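Tail fiber protein (PDB 6CL6) forms the receptor-binding fibre of an R2 pyocin, a contractile particle of Pseudomonas aeruginosa, and probably helps it recognise the surface of target bacteria. Local coordinates at residues A[196-200]-A[201-205]; A[225-228]-A[229-232]; A[253-256]-A[257-261]. All blocks are in the same frame, centred on the assembly; numbering follows the deposited sequence.

Interaction 1 of 3, residues A[196-200]-A[201-205]; sequences RCRHS and NTWFP. With EDO (1,2-ethanediol), chain T.
His199 and Thr202 close a beta hairpin with a two-residue type I' turn, Ser200 and Asn201 at its tip. Their backbones hydrogen-bond both ways: His199 N to Thr202 O at 2.9 Å and Thr202 N to His199 O at 3.0 Å. Beyond them Phe204 N donates to Cys197 O in a hydrogen bond of 165°. Arg198 and Trp203 lie between as a non-hydrogen-bonded pair. Arg198 CB sits over the centre of the six-membered ring of Trp203. The guanidinium of Arg196 lies flat on the opposite face, a cation-pi stack with CZ 3.6 Å from that ring's centroid. Each of its nitrogens has a partner: NE hydrogen-bonds to Gln183 OE1, NH2 forms a salt bridge with Asp141, and NH1 gives to a water that donates to Phe204 O. Together they fix the rotation of the group. Arg198 bends at chi3 (78°), and its NH2 hydrogen-bonds to Ser178 O. Arg198 NE and Asn201 N give to one shared water. His199 NE2 makes a weak hydrogen bond to an ethanediol oxygen. Another water accepts from Arg198 NH1 and, at 3.1 Å, from Trp203 NE1.

Interaction 2 of 3, residues A[225-228]-A[229-232]; sequences GFYW and NALP
Tyr227 and Ala230 meet across two overlapping beta turns, Tyr227 to Ala230 and Trp228 to Leu231, in a long loop of the trimeric fibre. Ala230 N donates a hydrogen bond to Tyr227 O at 3.0 Å. Leu231 N hydrogen-bonds to Trp228 O, also at 3.0 Å, and makes a weak second hydrogen bond to Tyr227 O.

The Tyr227 side chain folds back over the turn. Its CG lies between the backbone N and the carbonyl carbon (chi1 54°), and this swings the ring above Ala230. The methyl CB of Ala230 then touches the ring face as a CH-pi contact, 3.7 Å from the centroid. CE2 and CZ lie nearest to it, so the methyl is offset toward that rim. Tyr227 CE2 is also 4.1 Å from Asn229 CB.

The Trp228 side chain takes a different course. With CG opposite the backbone N (chi1 171°), its indole leaves the turn and meets Lys234 in a cation-pi contact. Lys234 NZ also hydrogen-bonds to Trp228 O and Leu231 O, which ties the ring's partner to the turn itself. Trp228 packs on Trp228 of the second subunit as well. The Leu231 side chain is buried between subunits, against Phe226 of the second and Leu231 of the third. Phe226 likewise packs on Leu231 of the third subunit. Phe226, Trp228 and Leu231 thus each take part in packing between subunits.

Asn229 projects beside the start of the indole. Its amide plane is turned 55° from the ring plane, and OD1 comes within 3.5 Å of Trp228 CD1.

Interaction 3 of 3, residues A[253-256]-A[257-261]; sequences GILP and LARGG
Leu255 packs its side chain into the bend made by residues 259 to 261. Its CB lies 4.0 Å from Gly261 CA. The next atom, CG, is 3.8 Å from the same Gly261 CA. CG stands opposite the backbone N (chi1 -166°), and from there the two methyls part. CD1 reaches Arg259 CB at 3.6 Å. CD2 lies against the backbone of the glycine pair, 3.6 Å from Gly261 N. The side chain is buried, and it also packs on Leu255 of both other subunits. The three leucines thus form an apolar cluster inside the trimer, with the turn of each chain beside it.

Arg259 crosses Leu255 at about a right angle. Its own methylenes run alongside the Pro256 ring, with Arg259 CG 4.0 Å from Pro256 CD. The chain then bends twice, at chi2 and chi3, and leaves the turn. Arg259 NE donates a hydrogen bond to Gly253 O of the second subunit. By the same threefold relation, Gly253 O takes a hydrogen bond from Arg259 NE of the third subunit. Each turn is stitched in this way to its neighbours.

The backbone around these side chains centres on Pro256 O. This one oxygen accepts hydrogen bonds from Arg259 N at 3.0 Å and from Gly261 N at 2.9 Å. The two donors come from opposite faces of its carbonyl plane. Inside that loop Gly260 N hydrogen-bonds to Leu257 O at 2.8 Å. Gly260 has a positive phi of 83°, which turns the chain back after the short 3-10 segment 257-258. The nested hydrogen bonds from Gly261 N to Pro256 O and from Gly260 N to Leu257 O, with left-handed Gly260 as the C' residue, make a Schellman motif.

Overall arrangement
The three contacts lie in series along a long, thin fibre and do not touch. The centres of interactions 1 and 2 are about 46 Å apart, and those of 2 and 3 about 44 Å apart. The centres of interactions 1 and 3 are about 85 Å apart, close to the sum, as expected of an extended chain. Interaction 1 closes the hairpin of strands 193-199 and 202-208, the last two strands of a sheet within this chain. Interactions 2 and 3 are turns in the loop-rich connecting region. All three touch the second subunit. His243 and His245, which bind an iron (III) ion, lie between interactions 2 and 3 in sequence; the ion is about 14 Å from the Leu255 side chain. The calcium-binding residues Asp309 and Gly358 come later.

Interaction 1 of 3, residues A[196-200]-A[201-205]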
ATOM      1  N   ARG A 196      20.960  18.404 -12.443  1.00  8.22           N
ATOM      2  CA  ARG A 196      20.923  18.230 -13.885  1.00 13.10           C
ATOM      3  C   ARG A 196      22.297  18.575 -14.453  1.00 13.68           C
ATOM      4  O   ARG A 196      23.196  19.064 -13.749  1.00  9.72           O
ATOM      5  CB  ARG A 196      19.828  19.075 -14.553  1.00 12.10           C
ATOM      6  CG  ARG A 196      20.158  20.566 -14.657  1.00  7.65           C
ATOM      7  CD  ARG A 196      19.102  21.381 -15.401  1.00 13.13           C
ATOM      8  NE  ARG A 196      19.480  22.803 -15.439  1.00 15.77           N
ATOM      9  CZ  ARG A 196      19.036  23.687 -16.321  1.00 10.17           C
ATOM     10  NH1 ARG A 196      18.169  23.330 -17.268  1.00 13.40           N
ATOM     11  NH2 ARG A 196      19.466  24.950 -16.275  1.00  9.31           N
ATOM     12  N   CYS A 197      22.447  18.321 -15.753  1.00 12.12           N
ATOM     13  CA  CYS A 197      23.686  18.565 -16.483  1.00 15.03           C
ATOM     14  C   CYS A 197      23.402  19.042 -17.898  1.00 13.31           C
ATOM     15  O   CYS A 197      22.561  18.448 -18.603  1.00 15.44           O
ATOM     16  CB  CYS A 197      24.525  17.277 -16.573  1.00  8.43           C
ATOM     17  SG  CYS A 197      26.126  17.420 -17.418  1.00 12.90           S
ATOM     18  N   ARG A 198      24.151  20.067 -18.333  1.00 13.14           N
ATOM     19  CA  ARG A 198      24.171  20.454 -19.746  1.00  7.01           C
ATOM     20  C   ARG A 198      25.214  19.621 -20.456  1.00 11.46           C
ATOM     21  O   ARG A 198      26.427  19.781 -20.218  1.00 12.99           O
ATOM     22  CB  ARG A 198      24.441  21.933 -19.931  1.00 11.61           C
ATOM     23  CG  ARG A 198      24.138  22.370 -21.382  1.00 11.66           C
ATOM     24  CD  ARG A 198      24.578  23.780 -21.631  1.00 12.67           C
ATOM     25  NE  ARG A 198      26.019  23.840 -21.829  1.00 15.62           N
ATOM     26  CZ  ARG A 198      26.691  24.971 -22.027  1.00 15.27           C
ATOM     27  NH1 ARG A 198      26.059  26.122 -22.041  1.00 16.74           N
ATOM     28  NH2 ARG A 198      28.000  24.928 -22.178  1.00 16.49           N
ATOM     29  N   HIS A 199      24.762  18.747 -21.344  1.00 12.01           N
ATOM     30  CA  HIS A 199      25.662  17.823 -22.041  1.00  8.18           C
ATOM     31  C   HIS A 199      25.708  18.235 -23.508  1.00 12.29           C
ATOM     32  O   HIS A 199      24.673  18.261 -24.175  1.00 12.23           O
ATOM     33  CB  HIS A 199      25.199  16.379 -21.912  1.00 15.60           C
ATOM     34  CG  HIS A 199      26.022  15.433 -22.725  1.00 14.50           C
ATOM     35  ND1 HIS A 199      25.479  14.566 -23.643  1.00 18.40           N
ATOM     36  CD2 HIS A 199      27.361  15.267 -22.798  1.00 17.16           C
ATOM     37  CE1 HIS A 199      26.448  13.880 -24.219  1.00 21.70           C
ATOM     38  NE2 HIS A 199      27.599  14.283 -23.720  1.00 23.89           N
ATOM     39  N   SER A 200      26.899  18.573 -23.994  1.00 10.71           N
ATOM     40  CA  SER A 200      27.094  19.071 -25.367  1.00 16.25           C
ATOM     41  C   SER A 200      26.025  20.083 -25.727  1.00 22.54           C
ATOM     42  O   SER A 200      25.361  20.000 -26.768  1.00 17.46           O
ATOM     43  CB  SER A 200      27.138  17.918 -26.360  1.00 20.23           C
ATOM     44  OG  SER A 200      28.368  17.222 -26.233  1.00 31.34           O
ATOM     45  N   ASN A 201      25.839  21.031 -24.821  1.00 15.32           N
ATOM     46  CA  ASN A 201      25.007  22.216 -24.985  1.00 15.91           C
ATOM     47  C   ASN A 201      23.510  21.944 -24.930  1.00 14.16           C
ATOM     48  O   ASN A 201      22.728  22.857 -25.181  1.00 17.11           O
ATOM     49  CB  ASN A 201      25.359  22.948 -26.296  1.00 18.85           C
ATOM     50  CG  ASN A 201      26.831  23.417 -26.330  1.00 16.17           C
ATOM     51  OD1 ASN A 201      27.224  24.288 -25.567  1.00 35.05           O
ATOM     52  ND2 ASN A 201      27.632  22.824 -27.226  1.00 33.74           N
ATOM     53  N   THR A 202      23.087  20.740 -24.549  1.00 11.59           N
ATOM     54  CA  THR A 202      21.667  20.442 -24.337  1.00 12.28           C
ATOM     55  C   THR A 202      21.446  20.011 -22.892  1.00  8.24           C
ATOM     56  O   THR A 202      22.098  19.098 -22.422  1.00 13.00           O
ATOM     57  CB  THR A 202      21.190  19.338 -25.286  1.00 19.48           C
ATOM     58  OG1 THR A 202      21.361  19.772 -26.646  1.00 22.85           O
ATOM     59  CG2 THR A 202      19.725  19.007 -25.046  1.00 36.23           C
ATOM     60  N   TRP A 203      20.506  20.664 -22.212  1.00 13.61           N
ATOM     61  CA  TRP A 203      20.246  20.341 -20.811  1.00 13.44           C
ATOM     62  C   TRP A 203      19.389  19.092 -20.683  1.00 16.50           C
ATOM     63  O   TRP A 203      18.334  18.975 -21.305  1.00 13.41           O
ATOM     64  CB  TRP A 203      19.566  21.500 -20.109  1.00 12.40           C
ATOM     65  CG  TRP A 203      20.414  22.710 -19.976  1.00 12.97           C
ATOM     66  CD1 TRP A 203      20.480  23.754 -20.852  1.00 17.37           C
ATOM     67  CD2 TRP A 203      21.308  23.026 -18.896  1.00  8.46           C
ATOM     68  NE1 TRP A 203      21.381  24.697 -20.405  1.00 20.99           N
ATOM     69  CE2 TRP A 203      21.892  24.285 -19.199  1.00 14.38           C
ATOM     70  CE3 TRP A 203      21.663  22.381 -17.697  1.00  7.29           C
ATOM     71  CZ2 TRP A 203      22.818  24.902 -18.360  1.00 10.68           C
ATOM     72  CZ3 TRP A 203      22.620  23.008 -16.858  1.00  8.58           C
ATOM     73  CH2 TRP A 203      23.167  24.238 -17.200  1.00  9.24           C
ATOM     74  N   PHE A 204      19.864  18.147 -19.889  1.00  9.35           N
ATOM     75  CA  PHE A 204      19.032  17.057 -19.399  1.00 12.10           C
ATOM     76  C   PHE A 204      17.978  17.589 -18.450  1.00 14.06           C
ATOM     77  O   PHE A 204      18.161  18.645 -17.847  1.00 14.14           O
ATOM     78  CB  PHE A 204      19.889  16.015 -18.683  1.00 12.05           C
ATOM     79  CG  PHE A 204      20.544  15.032 -19.599  1.00 14.21           C
ATOM     80  CD1 PHE A 204      19.819  13.958 -20.105  1.00 19.02           C
ATOM     81  CD2 PHE A 204      21.879  15.149 -19.938  1.00 12.34           C
ATOM     82  CE1 PHE A 204      20.412  13.031 -20.945  1.00 21.32           C
ATOM     83  CE2 PHE A 204      22.468  14.223 -20.775  1.00 14.68           C
ATOM     84  CZ  PHE A 204      21.732  13.167 -21.286  1.00 19.34           C
ATOM     85  N   PRO A 205      16.867  16.850 -18.287  1.00 16.01           N
ATOM     86  CA  PRO A 205      15.833  17.253 -17.324  1.00 10.64           C
ATOM     87  C   PRO A 205      16.353  17.239 -15.914  1.00 14.51           C
ATOM     88  O   PRO A 205      17.228  16.447 -15.562  1.00 10.06           O
ATOM     89  CB  PRO A 205      14.729  16.191 -17.495  1.00 16.47           C
ATOM     90  CG  PRO A 205      15.016  15.526 -18.804  1.00 38.86           C
ATOM     91  CD  PRO A 205      16.517  15.590 -18.973  1.00 26.17           C
TER
HETATM   92  C1  EDO T 702      29.223  11.384 -22.509  1.00 35.67           C
HETATM   93  O1  EDO T 702      28.961  11.793 -23.850  1.00 40.71           O
HETATM   94  C2  EDO T 702      29.001   9.875 -22.410  1.00 23.48           C
HETATM   95  O2  EDO T 702      30.182   9.211 -22.871  1.00 19.17           O
HETATM   96  O   HOH W   1      16.576  20.971 -17.777  1.00 12.68           O
HETATM   97  O   HOH W   2      27.259  21.411 -22.278  1.00 10.28           O
HETATM   98  O   HOH W   3      23.201  26.932 -21.576  1.00 13.97           O
HETATM   99  O   HOH W   4      27.250  20.555 -29.508  1.00 32.77           O

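Interaction 2 of 3, residues A[225-228]-A[229-232]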
ATOM      1  N   GLY A 225       2.208  -8.771   1.695  1.00 29.48           N
ATOM      2  CA  GLY A 225       0.987  -8.546   2.435  1.00 37.14           C
ATOM      3  C   GLY A 225      -0.272  -8.650   1.606  1.00 25.81           C
ATOM      4  O   GLY A 225      -1.360  -8.389   2.134  1.00 24.44           O
ATOM      5  N   PHE A 226      -0.166  -9.027   0.333  1.00 24.02           N
ATOM      6  CA  PHE A 226      -1.295  -9.057  -0.592  1.00 22.22           C
ATOM      7  C   PHE A 226      -1.836 -10.480  -0.653  1.00 28.77           C
ATOM      8  O   PHE A 226      -1.344 -11.322  -1.409  1.00 24.63           O
ATOM      9  CB  PHE A 226      -0.878  -8.567  -1.969  1.00 24.20           C
ATOM     10  CG  PHE A 226      -1.984  -8.543  -2.975  1.00 28.05           C
ATOM     11  CD1 PHE A 226      -3.169  -7.879  -2.711  1.00 27.22           C
ATOM     12  CD2 PHE A 226      -1.830  -9.152  -4.206  1.00 23.55           C
ATOM     13  CE1 PHE A 226      -4.168  -7.840  -3.641  1.00 30.10           C
ATOM     14  CE2 PHE A 226      -2.844  -9.115  -5.143  1.00 25.24           C
ATOM     15  CZ  PHE A 226      -4.014  -8.453  -4.860  1.00 26.11           C
ATOM     16  N   TYR A 227      -2.838 -10.756   0.178  1.00 25.58           N
ATOM     17  CA  TYR A 227      -3.476 -12.069   0.146  1.00 33.62           C
ATOM     18  C   TYR A 227      -4.818 -12.005   0.854  1.00 33.83           C
ATOM     19  O   TYR A 227      -5.087 -11.092   1.638  1.00 21.29           O
ATOM     20  CB  TYR A 227      -2.570 -13.149   0.769  1.00 28.11           C
ATOM     21  CG  TYR A 227      -2.071 -12.855   2.161  1.00 34.40           C
ATOM     22  CD1 TYR A 227      -0.894 -12.146   2.361  1.00 28.90           C
ATOM     23  CD2 TYR A 227      -2.750 -13.315   3.281  1.00 32.43           C
ATOM     24  CE1 TYR A 227      -0.434 -11.880   3.613  1.00 20.95           C
ATOM     25  CE2 TYR A 227      -2.289 -13.054   4.552  1.00 45.78           C
ATOM     26  CZ  TYR A 227      -1.127 -12.336   4.707  1.00 48.34           C
ATOM     27  OH  TYR A 227      -0.663 -12.076   5.963  1.00 30.44           O
ATOM     28  N   TRP A 228      -5.642 -13.027   0.588  1.00 26.77           N
ATOM     29  CA  TRP A 228      -7.040 -13.049   1.010  1.00 30.60           C
ATOM     30  C   TRP A 228      -7.230 -12.783   2.499  1.00 21.22           C
ATOM     31  O   TRP A 228      -7.987 -11.885   2.889  1.00 25.52           O
ATOM     32  CB  TRP A 228      -7.627 -14.406   0.615  1.00 39.45           C
ATOM     33  CG  TRP A 228      -8.970 -14.687   1.157  1.00 36.96           C
ATOM     34  CD1 TRP A 228      -9.270 -15.446   2.256  1.00 42.36           C
ATOM     35  CD2 TRP A 228     -10.219 -14.226   0.631  1.00 29.37           C
ATOM     36  NE1 TRP A 228     -10.634 -15.480   2.447  1.00 35.61           N
ATOM     37  CE2 TRP A 228     -11.240 -14.743   1.459  1.00 36.19           C
ATOM     38  CE3 TRP A 228     -10.575 -13.431  -0.454  1.00 40.84           C
ATOM     39  CZ2 TRP A 228     -12.586 -14.484   1.232  1.00 27.88           C
ATOM     40  CZ3 TRP A 228     -11.922 -13.179  -0.677  1.00 25.16           C
ATOM     41  CH2 TRP A 228     -12.909 -13.713   0.156  1.00 38.65           C
ATOM     42  N   ASN A 229      -6.593 -13.590   3.354  1.00 20.27           N
ATOM     43  CA  ASN A 229      -6.769 -13.426   4.796  1.00 38.47           C
ATOM     44  C   ASN A 229      -6.356 -12.036   5.291  1.00 29.69           C
ATOM     45  O   ASN A 229      -6.875 -11.556   6.308  1.00 32.99           O
ATOM     46  CB  ASN A 229      -5.971 -14.495   5.546  1.00 46.74           C
ATOM     47  CG  ASN A 229      -6.638 -15.844   5.511  1.00 65.20           C
ATOM     48  OD1 ASN A 229      -7.867 -15.934   5.429  1.00 30.83           O
ATOM     49  ND2 ASN A 229      -5.838 -16.901   5.547  1.00 48.13           N
ATOM     50  N   ALA A 230      -5.471 -11.354   4.577  1.00 29.17           N
ATOM     51  CA  ALA A 230      -5.045 -10.029   5.020  1.00 27.78           C
ATOM     52  C   ALA A 230      -5.986  -8.925   4.557  1.00 30.03           C
ATOM     53  O   ALA A 230      -5.955  -7.828   5.111  1.00 24.07           O
ATOM     54  CB  ALA A 230      -3.626  -9.747   4.531  1.00 28.54           C
ATOM     55  N   LEU A 231      -6.827  -9.197   3.582  1.00 20.40           N
ATOM     56  CA  LEU A 231      -7.736  -8.187   3.037  1.00 21.77           C
ATOM     57  C   LEU A 231      -8.800  -7.808   4.045  1.00 30.85           C
ATOM     58  O   LEU A 231      -9.639  -8.652   4.383  1.00 27.17           O
ATOM     59  CB  LEU A 231      -8.378  -8.718   1.759  1.00 20.77           C
ATOM     60  CG  LEU A 231      -9.304  -7.745   1.029  1.00 21.21           C
ATOM     61  CD1 LEU A 231      -8.495  -6.560   0.484  1.00 25.30           C
ATOM     62  CD2 LEU A 231     -10.072  -8.417  -0.077  1.00 28.29           C
ATOM     63  N   PRO A 232      -8.825  -6.576   4.540  1.00 18.10           N
ATOM     64  CA  PRO A 232      -9.876  -6.194   5.487  1.00 21.57           C
ATOM     65  C   PRO A 232     -11.197  -5.944   4.778  1.00 22.81           C
ATOM     66  O   PRO A 232     -11.264  -5.772   3.556  1.00 20.24           O
ATOM     67  CB  PRO A 232      -9.353  -4.901   6.113  1.00 28.42           C
ATOM     68  CG  PRO A 232      -8.474  -4.320   5.073  1.00 45.17           C
ATOM     69  CD  PRO A 232      -7.847  -5.491   4.335  1.00 23.78           C
TER

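Interaction 3 of 3, residues A[253-256]-A[257-261]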
ATOM      1  N   GLY A 253     -37.653 -27.111  10.228  1.00 34.62           N
ATOM      2  CA  GLY A 253     -38.916 -26.753   9.615  1.00 41.90           C
ATOM      3  C   GLY A 253     -39.691 -27.969   9.116  1.00 32.72           C
ATOM      4  O   GLY A 253     -39.188 -29.095   9.041  1.00 33.30           O
ATOM      5  N   ILE A 254     -40.939 -27.721   8.735  1.00 32.96           N
ATOM      6  CA  ILE A 254     -41.850 -28.776   8.278  1.00 33.36           C
ATOM      7  C   ILE A 254     -42.460 -28.324   6.957  1.00 33.47           C
ATOM      8  O   ILE A 254     -43.134 -27.289   6.897  1.00 34.44           O
ATOM      9  CB  ILE A 254     -42.944 -29.086   9.305  1.00 44.97           C
ATOM     10  CG1 ILE A 254     -42.313 -29.705  10.558  1.00 35.42           C
ATOM     11  CG2 ILE A 254     -44.017 -30.056   8.715  1.00 32.69           C
ATOM     12  CD1 ILE A 254     -43.264 -29.835  11.727  1.00 52.72           C
ATOM     13  N   LEU A 255     -42.206 -29.088   5.906  1.00 25.97           N
ATOM     14  CA  LEU A 255     -42.660 -28.731   4.570  1.00 29.45           C
ATOM     15  C   LEU A 255     -44.183 -28.712   4.507  1.00 34.22           C
ATOM     16  O   LEU A 255     -44.835 -29.674   4.948  1.00 32.25           O
ATOM     17  CB  LEU A 255     -42.114 -29.742   3.558  1.00 31.73           C
ATOM     18  CG  LEU A 255     -42.214 -29.346   2.097  1.00 32.51           C
ATOM     19  CD1 LEU A 255     -41.278 -28.154   1.880  1.00 32.16           C
ATOM     20  CD2 LEU A 255     -41.838 -30.503   1.191  1.00 25.91           C
ATOM     21  N   PRO A 256     -44.790 -27.661   3.973  1.00 34.76           N
ATOM     22  CA  PRO A 256     -46.254 -27.618   3.897  1.00 32.42           C
ATOM     23  C   PRO A 256     -46.754 -28.237   2.596  1.00 32.19           C
ATOM     24  O   PRO A 256     -45.989 -28.529   1.680  1.00 26.12           O
ATOM     25  CB  PRO A 256     -46.562 -26.113   3.951  1.00 38.92           C
ATOM     26  CG  PRO A 256     -45.373 -25.491   3.249  1.00 49.06           C
ATOM     27  CD  PRO A 256     -44.179 -26.407   3.473  1.00 35.07           C
ATOM     28  N   LEU A 257     -48.073 -28.470   2.555  1.00 28.73           N
ATOM     29  CA  LEU A 257     -48.687 -29.025   1.359  1.00 26.23           C
ATOM     30  C   LEU A 257     -48.428 -28.137   0.143  1.00 33.77           C
ATOM     31  O   LEU A 257     -48.229 -28.638  -0.966  1.00 26.35           O
ATOM     32  CB  LEU A 257     -50.189 -29.204   1.589  1.00 34.02           C
ATOM     33  CG  LEU A 257     -50.993 -29.786   0.440  1.00 41.16           C
ATOM     34  CD1 LEU A 257     -50.492 -31.161   0.101  1.00 29.75           C
ATOM     35  CD2 LEU A 257     -52.487 -29.834   0.779  1.00 26.81           C
ATOM     36  N   ALA A 258     -48.396 -26.818   0.335  1.00 31.10           N
ATOM     37  CA  ALA A 258     -48.130 -25.918  -0.790  1.00 35.39           C
ATOM     38  C   ALA A 258     -46.863 -26.312  -1.543  1.00 42.49           C
ATOM     39  O   ALA A 258     -46.772 -26.101  -2.760  1.00 29.19           O
ATOM     40  CB  ALA A 258     -48.025 -24.482  -0.283  1.00 33.08           C
ATOM     41  N   ARG A 259     -45.897 -26.935  -0.857  1.00 29.75           N
ATOM     42  CA  ARG A 259     -44.637 -27.335  -1.481  1.00 27.17           C
ATOM     43  C   ARG A 259     -44.552 -28.844  -1.729  1.00 28.93           C
ATOM     44  O   ARG A 259     -43.470 -29.365  -2.035  1.00 25.83           O
ATOM     45  CB  ARG A 259     -43.469 -26.873  -0.607  1.00 34.98           C
ATOM     46  CG  ARG A 259     -43.451 -25.378  -0.285  1.00 32.24           C
ATOM     47  CD  ARG A 259     -42.708 -24.584  -1.346  1.00 43.42           C
ATOM     48  NE  ARG A 259     -43.477 -24.458  -2.579  1.00 26.47           N
ATOM     49  CZ  ARG A 259     -44.455 -23.573  -2.766  1.00 43.03           C
ATOM     50  NH1 ARG A 259     -44.791 -22.735  -1.792  1.00 35.09           N
ATOM     51  NH2 ARG A 259     -45.102 -23.534  -3.923  1.00 33.84           N
ATOM     52  N   GLY A 260     -45.668 -29.560  -1.618  1.00 27.79           N
ATOM     53  CA  GLY A 260     -45.640 -30.996  -1.770  1.00 25.26           C
ATOM     54  C   GLY A 260     -45.243 -31.749  -0.531  1.00 27.84           C
ATOM     55  O   GLY A 260     -44.876 -32.929  -0.638  1.00 28.63           O
ATOM     56  N   GLY A 261     -45.314 -31.106   0.645  1.00 26.27           N
ATOM     57  CA  GLY A 261     -45.137 -31.783   1.912  1.00 40.20           C
ATOM     58  C   GLY A 261     -46.467 -32.186   2.544  1.00 31.66           C
ATOM     59  O   GLY A 261     -47.541 -31.984   1.985  1.00 29.92           O
TER